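Local coordinates for nitronate monooxygenase family protein (PDB 4QIT) that uses flavin mononucleotide and molecular oxygen to oxidise and denitrify alkyl nitronates, with the toxin propionate 3-nitronate as its best and presumed physiological substrate, at residues A[182-187]-A[282-287]; A[276-281]-A[310-315]. The protein carries 1 engineered substitution. All blocks are in the same frame, centred on the assembly; numbering follows the deposited sequence.

Contact 1: A[182-187]-A[282-287]; sequences QGIEAG and SARGLP. With FMN (flavin mononucleotide), chain C.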
ATOM      1  N   GLN A 182      -1.215  -4.735 -10.019  1.00  7.80           N
ATOM      2  CA  GLN A 182      -1.605  -3.406  -9.564  1.00  9.35           C
ATOM      3  C   GLN A 182      -1.536  -3.293  -8.049  1.00  7.40           C
ATOM      4  O   GLN A 182      -2.358  -3.886  -7.328  1.00  8.08           O
ATOM      5  CB  GLN A 182      -3.013  -3.066 -10.041  1.00  9.14           C
ATOM      6  CG  GLN A 182      -3.383  -1.623  -9.780  1.00 10.04           C
ATOM      7  CD  GLN A 182      -4.888  -1.384  -9.812  1.00 12.53           C
ATOM      8  OE1 GLN A 182      -5.633  -2.039  -9.090  1.00 11.96           O
ATOM      9  NE2 GLN A 182      -5.336  -0.431 -10.634  1.00 13.30           N
ATOM     10  N   GLY A 183      -0.584  -2.499  -7.575  1.00  7.22           N
ATOM     11  CA  GLY A 183      -0.422  -2.260  -6.151  1.00  7.58           C
ATOM     12  C   GLY A 183      -1.406  -1.215  -5.648  1.00  7.43           C
ATOM     13  O   GLY A 183      -2.032  -0.482  -6.437  1.00  7.93           O
ATOM     14  N   ILE A 184      -1.511  -1.122  -4.317  1.00  8.32           N
ATOM     15  CA  ILE A 184      -2.423  -0.182  -3.676  1.00  9.05           C
ATOM     16  C   ILE A 184      -2.109   1.267  -4.072  1.00  8.74           C
ATOM     17  O   ILE A 184      -2.999   2.116  -4.078  1.00  7.82           O
ATOM     18  CB  ILE A 184      -2.439  -0.363  -2.122  1.00 10.76           C
ATOM     19  CG1 ILE A 184      -3.701   0.255  -1.493  1.00 11.62           C
ATOM     20  CG2 ILE A 184      -1.204   0.241  -1.497  1.00 11.64           C
ATOM     21  CD1 ILE A 184      -5.000  -0.274  -2.032  1.00 12.67           C
ATOM     22  N   GLU A 185      -0.858   1.522  -4.448  1.00  8.94           N
ATOM     23  CA  GLU A 185      -0.419   2.852  -4.881  1.00  6.83           C
ATOM     24  C   GLU A 185      -1.159   3.370  -6.102  1.00  8.49           C
ATOM     25  O   GLU A 185      -1.226   4.586  -6.324  1.00  8.71           O
ATOM     26  CB  GLU A 185       1.068   2.818  -5.246  1.00  7.42           C
ATOM     27  CG  GLU A 185       2.037   2.815  -4.075  1.00 10.27           C
ATOM     28  CD  GLU A 185       2.458   1.438  -3.598  1.00 12.66           C
ATOM     29  OE1 GLU A 185       1.663   0.469  -3.676  1.00 11.93           O
ATOM     30  OE2 GLU A 185       3.604   1.324  -3.109  1.00 12.97           O
ATOM     31  N   ALA A 186      -1.665   2.456  -6.927  1.00  8.21           N
ATOM     32  CA  ALA A 186      -2.152   2.829  -8.254  1.00  7.11           C
ATOM     33  C   ALA A 186      -3.284   3.824  -8.226  1.00  8.14           C
ATOM     34  O   ALA A 186      -4.153   3.784  -7.344  1.00  8.50           O
ATOM     35  CB  ALA A 186      -2.574   1.605  -9.035  1.00  7.90           C
ATOM     36  N   GLY A 187      -3.287   4.702  -9.222  1.00  7.65           N
ATOM     37  CA  GLY A 187      -4.402   5.601  -9.432  1.00  8.40           C
ATOM     38  C   GLY A 187      -5.562   4.948 -10.163  1.00  8.56           C
ATOM     39  O   GLY A 187      -5.411   3.914 -10.819  1.00 10.80           O
ATOM     40  N   SER A 282     -14.178   0.806  -5.909  1.00  8.82           N
ATOM     41  CA  SER A 282     -13.060   1.493  -5.266  1.00 10.62           C
ATOM     42  C   SER A 282     -12.064   2.037  -6.294  1.00  9.34           C
ATOM     43  O   SER A 282     -11.623   1.313  -7.200  1.00 10.11           O
ATOM     44  CB  SER A 282     -12.333   0.524  -4.339  1.00 10.23           C
ATOM     45  OG  SER A 282     -11.368   1.204  -3.551  1.00 14.04           O
ATOM     46  N   ALA A 283     -11.713   3.314  -6.141  1.00  8.25           N
ATOM     47  CA  ALA A 283     -10.828   4.005  -7.077  1.00  8.04           C
ATOM     48  C   ALA A 283     -10.073   5.103  -6.357  1.00  9.12           C
ATOM     49  O   ALA A 283     -10.597   5.699  -5.417  1.00  8.28           O
ATOM     50  CB  ALA A 283     -11.627   4.574  -8.232  1.00  9.30           C
ATOM     51  N   ARG A 284      -8.837   5.352  -6.787  1.00  7.73           N
ATOM     52  CA  ARG A 284      -7.959   6.297  -6.123  1.00  7.80           C
ATOM     53  C   ARG A 284      -7.810   7.613  -6.881  1.00  6.97           C
ATOM     54  O   ARG A 284      -7.461   7.626  -8.061  1.00  8.13           O
ATOM     55  CB  ARG A 284      -6.572   5.688  -5.914  1.00  6.11           C
ATOM     56  CG  ARG A 284      -5.606   6.671  -5.218  1.00  6.94           C
ATOM     57  CD  ARG A 284      -4.191   6.096  -5.010  1.00  7.32           C
ATOM     58  NE  ARG A 284      -4.221   4.883  -4.192  1.00  6.24           N
ATOM     59  CZ  ARG A 284      -4.448   4.856  -2.883  1.00  7.25           C
ATOM     60  NH1 ARG A 284      -4.662   5.982  -2.200  1.00  7.76           N
ATOM     61  NH2 ARG A 284      -4.483   3.682  -2.262  1.00  8.06           N
ATOM     62  N   GLY A 285      -8.036   8.722  -6.191  1.00  8.27           N
ATOM     63  CA  GLY A 285      -7.797  10.014  -6.809  1.00  7.94           C
ATOM     64  C   GLY A 285      -7.618  11.116  -5.796  1.00  8.31           C
ATOM     65  O   GLY A 285      -7.470  10.861  -4.601  1.00  8.63           O
ATOM     66  N   LEU A 286      -7.629  12.351  -6.287  1.00  8.94           N
ATOM     67  CA  LEU A 286      -7.480  13.530  -5.433  1.00  8.71           C
ATOM     68  C   LEU A 286      -8.844  13.840  -4.814  1.00  9.93           C
ATOM     69  O   LEU A 286      -9.791  14.183  -5.527  1.00 10.69           O
ATOM     70  CB  LEU A 286      -6.978  14.717  -6.272  1.00  8.11           C
ATOM     71  CG  LEU A 286      -5.728  14.446  -7.115  1.00  7.46           C
ATOM     72  CD1 LEU A 286      -5.373  15.616  -8.024  1.00 11.43           C
ATOM     73  CD2 LEU A 286      -4.543  14.128  -6.235  1.00 11.08           C
ATOM     74  N   PRO A 287      -8.966  13.697  -3.489  1.00  9.25           N
ATOM     75  CA  PRO A 287     -10.290  13.758  -2.854  1.00  8.22           C
ATOM     76  C   PRO A 287     -10.986  15.110  -3.010  1.00  9.55           C
ATOM     77  O   PRO A 287     -10.370  16.184  -2.965  1.00 11.62           O
ATOM     78  CB  PRO A 287     -10.002  13.451  -1.373  1.00 11.31           C
ATOM     79  CG  PRO A 287      -8.529  13.661  -1.213  1.00 13.96           C
ATOM     80  CD  PRO A 287      -7.894  13.367  -2.529  1.00  9.24           C
TER
HETATM   81  N1  FMN C 401      -6.847   0.936 -15.744  1.00 26.23           N
HETATM   82  C2  FMN C 401      -7.682   0.278 -16.638  1.00 22.75           C
HETATM   83  O2  FMN C 401      -7.599  -0.939 -16.743  1.00 31.43           O
HETATM   84  N3  FMN C 401      -8.576   0.965 -17.428  1.00 21.59           N
HETATM   85  C4  FMN C 401      -8.659   2.335 -17.297  1.00 21.28           C
HETATM   86  O4  FMN C 401      -9.451   2.989 -17.970  1.00 20.96           O
HETATM   87  C4A FMN C 401      -7.838   2.993 -16.400  1.00 27.42           C
HETATM   88  N5  FMN C 401      -7.951   4.354 -16.294  1.00 27.68           N
HETATM   89  C5A FMN C 401      -7.142   5.055 -15.432  1.00 23.83           C
HETATM   90  C6  FMN C 401      -7.283   6.434 -15.371  1.00 22.71           C
HETATM   91  C7  FMN C 401      -6.486   7.184 -14.531  1.00 21.93           C
HETATM   92  C7M FMN C 401      -6.682   8.674 -14.539  1.00 23.97           C
HETATM   93  C8  FMN C 401      -5.549   6.547 -13.718  1.00 21.00           C
HETATM   94  C8M FMN C 401      -4.689   7.349 -12.784  1.00 22.62           C
HETATM   95  C9  FMN C 401      -5.415   5.155 -13.778  1.00 23.22           C
HETATM   96  C9A FMN C 401      -6.211   4.394 -14.643  1.00 24.50           C
HETATM   97  N10 FMN C 401      -6.097   3.006 -14.734  1.00 25.57           N
HETATM   98  C10 FMN C 401      -6.922   2.307 -15.612  1.00 24.26           C
HETATM   99  C1' FMN C 401      -5.115   2.264 -13.863  1.00 23.08           C
HETATM  100  C2' FMN C 401      -3.776   2.023 -14.538  1.00 23.73           C
HETATM  101  O2' FMN C 401      -3.908   0.988 -15.478  1.00 23.23           O
HETATM  102  C3' FMN C 401      -2.720   1.601 -13.526  1.00 20.65           C
HETATM  103  O3' FMN C 401      -3.195   0.602 -12.649  1.00 19.08           O
HETATM  104  C4' FMN C 401      -2.369   2.815 -12.695  1.00 18.01           C
HETATM  105  O4' FMN C 401      -2.400   3.972 -13.511  1.00 20.42           O
HETATM  106  C5' FMN C 401      -0.961   2.640 -12.152  1.00 17.85           C
HETATM  107  O5' FMN C 401      -0.868   3.564 -11.112  1.00 10.56           O
HETATM  108  P   FMN C 401      -0.059   4.925 -11.274  1.00  7.93           P
HETATM  109  O1P FMN C 401       0.954   4.779 -12.379  1.00 10.49           O
HETATM  110  O2P FMN C 401       0.550   5.222  -9.939  1.00  8.78           O
HETATM  111  O3P FMN C 401      -1.085   5.939 -11.659  1.00 10.36           O
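Arg284 reaches from strand 283-285 to the loop 182-187 and grips the carbonyl oxygen of Ile184 with two N-H groups. Its NH2 lies 2.8 Å from Ile184 O in a bent bond (137° at the hydrogen), with the donor above the carbonyl plane and not on a lone pair. NE adds a weak bond of 3.0 Å to Ile184 O and divides itself with a second weak one to Ala186 O, which lies at the guanidinium edge. The side chain leaves its strand extended through chi1 and chi2, then bends at chi3 (-60°), which turns the guanidinium group toward the turn, with CD 3.3 Å from Ala186 O. Ile184 crosses it at about a right angle, its CG1 packed 3.6 Å from NH2.

Behind these oxygens, Gly183 to Ala186 form a type I turn closed by Ala186 N to Gly183 O. The residues flanking the turn bind the cofactor: Gly187 N donates to FMN O5' (3.3 Å) and Gln182 NE2 to FMN O3' (3.1 Å, nearly straight at 163°). Further out, Thr272 OG1 holds Arg284 NH1, and Ile184 packs on Ile184 of the second subunit. The NE and NH2 side of a buried cationic group is thus given to carbonyls of the turn whose flanking residues bind the flavin ribityl-phosphate chain, consistent with a role in shaping that part of the FMN pocket.

Contact 2: A[276-281]-A[310-315]; sequences VTMSGR and DATKAL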
ATOM      1  N   VAL A 276     -15.503   4.752  -3.067  1.00 12.37           N
ATOM      2  CA  VAL A 276     -16.461   3.951  -3.822  1.00 11.38           C
ATOM      3  C   VAL A 276     -17.671   4.774  -4.253  1.00 10.69           C
ATOM      4  O   VAL A 276     -18.490   4.298  -5.033  1.00 12.36           O
ATOM      5  CB  VAL A 276     -16.980   2.728  -3.032  1.00 11.57           C
ATOM      6  CG1 VAL A 276     -15.831   1.828  -2.636  1.00 15.84           C
ATOM      7  CG2 VAL A 276     -17.813   3.167  -1.818  1.00 13.98           C
ATOM      8  N   THR A 277     -17.781   6.003  -3.757  1.00 11.69           N
ATOM      9  CA  THR A 277     -18.990   6.800  -4.006  1.00 12.86           C
ATOM     10  C   THR A 277     -18.985   7.525  -5.356  1.00 13.30           C
ATOM     11  O   THR A 277     -20.033   7.967  -5.837  1.00 14.69           O
ATOM     12  CB  THR A 277     -19.269   7.788  -2.857  1.00 12.09           C
ATOM     13  OG1 THR A 277     -18.076   8.518  -2.549  1.00 14.57           O
ATOM     14  CG2 THR A 277     -19.734   7.030  -1.612  1.00 14.22           C
ATOM     15  N   MET A 278     -17.814   7.645  -5.967  1.00 12.77           N
ATOM     16  CA  MET A 278     -17.702   8.225  -7.301  1.00 12.34           C
ATOM     17  C   MET A 278     -18.298   7.317  -8.379  1.00 14.18           C
ATOM     18  O   MET A 278     -19.080   7.763  -9.221  1.00 13.26           O
ATOM     19  CB  MET A 278     -16.227   8.525  -7.621  1.00 14.09           C
ATOM     20  CG  MET A 278     -15.983   9.206  -8.971  1.00 15.31           C
ATOM     21  SD  MET A 278     -16.093  11.005  -8.928  1.00 14.13           S
ATOM     22  CE  MET A 278     -14.657  11.389  -7.922  1.00 16.05           C
ATOM     23  N   SER A 279     -17.940   6.037  -8.360  1.00 11.65           N
ATOM     24  CA  SER A 279     -18.276   5.174  -9.483  1.00 14.35           C
ATOM     25  C   SER A 279     -19.005   3.904  -9.087  1.00 13.37           C
ATOM     26  O   SER A 279     -19.547   3.214  -9.945  1.00 15.30           O
ATOM     27  CB  SER A 279     -17.005   4.780 -10.221  1.00 14.84           C
ATOM     28  OG  SER A 279     -16.269   3.856  -9.435  1.00 12.90           O
ATOM     29  N   GLY A 280     -18.972   3.572  -7.798  1.00 13.20           N
ATOM     30  CA  GLY A 280     -19.518   2.319  -7.310  1.00 13.29           C
ATOM     31  C   GLY A 280     -18.466   1.231  -7.150  1.00 14.73           C
ATOM     32  O   GLY A 280     -18.767   0.133  -6.676  1.00 15.19           O
ATOM     33  N   ARG A 281     -17.233   1.538  -7.547  1.00 10.86           N
ATOM     34  CA  ARG A 281     -16.099   0.622  -7.382  1.00  9.81           C
ATOM     35  C   ARG A 281     -14.933   1.417  -6.818  1.00 10.87           C
ATOM     36  O   ARG A 281     -14.707   2.567  -7.213  1.00 11.67           O
ATOM     37  CB  ARG A 281     -15.682  -0.002  -8.721  1.00 10.30           C
ATOM     38  CG  ARG A 281     -15.981  -1.502  -8.844  1.00 12.33           C
ATOM     39  CD  ARG A 281     -15.479  -2.029 -10.181  1.00 11.73           C
ATOM     40  NE  ARG A 281     -15.547  -3.488 -10.292  1.00 11.25           N
ATOM     41  CZ  ARG A 281     -14.622  -4.320  -9.821  1.00 10.45           C
ATOM     42  NH1 ARG A 281     -13.570  -3.845  -9.174  1.00 11.61           N
ATOM     43  NH2 ARG A 281     -14.761  -5.635  -9.984  1.00 12.40           N
ATOM     44  N   ASP A 310     -22.824   6.661 -13.575  1.00  9.72           N
ATOM     45  CA  ASP A 310     -23.772   7.388 -14.415  1.00 10.34           C
ATOM     46  C   ASP A 310     -24.389   8.548 -13.627  1.00 12.78           C
ATOM     47  O   ASP A 310     -24.527   9.656 -14.150  1.00 12.10           O
ATOM     48  CB  ASP A 310     -24.849   6.429 -14.929  1.00 10.64           C
ATOM     49  CG  ASP A 310     -25.695   7.033 -16.037  1.00 15.01           C
ATOM     50  OD1 ASP A 310     -25.157   7.806 -16.859  1.00 14.77           O
ATOM     51  OD2 ASP A 310     -26.912   6.736 -16.090  1.00 14.30           O
ATOM     52  N   ALA A 311     -24.731   8.304 -12.365  1.00 11.71           N
ATOM     53  CA  ALA A 311     -25.281   9.357 -11.520  1.00 10.67           C
ATOM     54  C   ALA A 311     -24.235  10.452 -11.282  1.00 10.41           C
ATOM     55  O   ALA A 311     -24.518  11.648 -11.397  1.00 12.49           O
ATOM     56  CB  ALA A 311     -25.788   8.779 -10.184  1.00 11.75           C
ATOM     57  N   THR A 312     -23.019  10.034 -10.966  1.00 10.22           N
ATOM     58  CA  THR A 312     -21.938  10.972 -10.705  1.00 10.26           C
ATOM     59  C   THR A 312     -21.628  11.817 -11.937  1.00 10.17           C
ATOM     60  O   THR A 312     -21.413  13.030 -11.817  1.00 10.59           O
ATOM     61  CB  THR A 312     -20.687  10.220 -10.233  1.00 11.16           C
ATOM     62  OG1 THR A 312     -20.968   9.597  -8.971  1.00 11.53           O
ATOM     63  CG2 THR A 312     -19.487  11.154 -10.076  1.00 11.31           C
ATOM     64  N   LYS A 313     -21.611  11.191 -13.114  1.00 10.21           N
ATOM     65  CA  LYS A 313     -21.366  11.939 -14.353  1.00 11.25           C
ATOM     66  C   LYS A 313     -22.411  13.030 -14.576  1.00 11.48           C
ATOM     67  O   LYS A 313     -22.082  14.149 -14.984  1.00 10.39           O
ATOM     68  CB  LYS A 313     -21.278  11.001 -15.555  1.00 11.14           C
ATOM     69  CG  LYS A 313     -19.954  10.285 -15.655  1.00 16.31           C
ATOM     70  CD  LYS A 313     -19.902   9.425 -16.914  1.00 19.69           C
ATOM     71  CE  LYS A 313     -18.531   9.450 -17.555  1.00 32.28           C
ATOM     72  NZ  LYS A 313     -18.626   9.139 -19.016  1.00 34.59           N
ATOM     73  N   ALA A 314     -23.666  12.721 -14.275  1.00 11.42           N
ATOM     74  CA  ALA A 314     -24.715  13.729 -14.349  1.00 11.18           C
ATOM     75  C   ALA A 314     -24.443  14.902 -13.404  1.00 12.21           C
ATOM     76  O   ALA A 314     -24.625  16.057 -13.780  1.00 12.34           O
ATOM     77  CB  ALA A 314     -26.069  13.109 -14.051  1.00 12.58           C
ATOM     78  N   LEU A 315     -23.995  14.610 -12.183  1.00 10.41           N
ATOM     79  CA  LEU A 315     -23.693  15.668 -11.225  1.00 10.97           C
ATOM     80  C   LEU A 315     -22.477  16.476 -11.674  1.00 11.86           C
ATOM     81  O   LEU A 315     -22.463  17.696 -11.568  1.00 11.84           O
ATOM     82  CB  LEU A 315     -23.499  15.076  -9.822  1.00 11.32           C
ATOM     83  CG  LEU A 315     -23.188  16.076  -8.711  1.00 10.43           C
ATOM     84  CD1 LEU A 315     -24.245  17.185  -8.631  1.00 12.35           C
ATOM     85  CD2 LEU A 315     -23.052  15.360  -7.373  1.00 13.20           C
TER
HETATM   86  O   HOH W   1     -22.608   8.920  -6.759  1.00 12.56           O
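The loop 276-281 comes up against helix 307-320 with Met278 and Thr312 as the nearest backbone pair, their CA atoms 6.1 Å apart. Thr312 points at the loop and does the binding: its OG1 donates to Met278 O over a short 2.6 Å, tilted 27° from the carbonyl plane. With chi1 at -65°, the hydroxyl sits beside the helix backbone N while CG2 stands anti to that N; OG1 bonds to the carbonyl, and CG2 packs against both Met278 O and the sulfur. Met278 SD lies 3.6 Å from Thr312 CG2, turned back toward the helix by the bend at chi2 (87°) although the CB of Met278 points away.

A water extends the polar link, donating to Thr277 O (2.9 Å) and to Thr312 OG1 (2.8 Å), so that this hydroxyl both gives and receives. Met278 also packs on Tyr309 and Gln316 of the same helix. Inside the loop, Gly280 N bonds to Val276 O, and Ser279 OG accepts from Arg281 N at 3.1 Å, the mark of an ST turn. The contact joins a compact connection between two antiparallel strands, 273-275 and 283-285, to the helix that follows them in the chain, within the part of this TIM-barrel enzyme that lies beside the nitroethane site.

The two contacts adjoin in sequence: the loop 276-281 of contact 2 runs straight into 282-287 of contact 1, and they touch where Ser282 N packs 3.8 Å from Val276 CG1. Their centres are about 16 Å apart. Contact 1 borders the cofactor directly, whereas the side chain of Met278 in contact 2 stays about 11 Å from FMN. The bound nitroethane lies near both: Gly187 is about 7 Å from it, and the side chain of Met278 is also about 7 Å from the nitroethane. Strand 283-285, in the small antiparallel sheet, therefore connects the FMN-binding loop after barrel strand 178-182 with the region packed on helix 307-320.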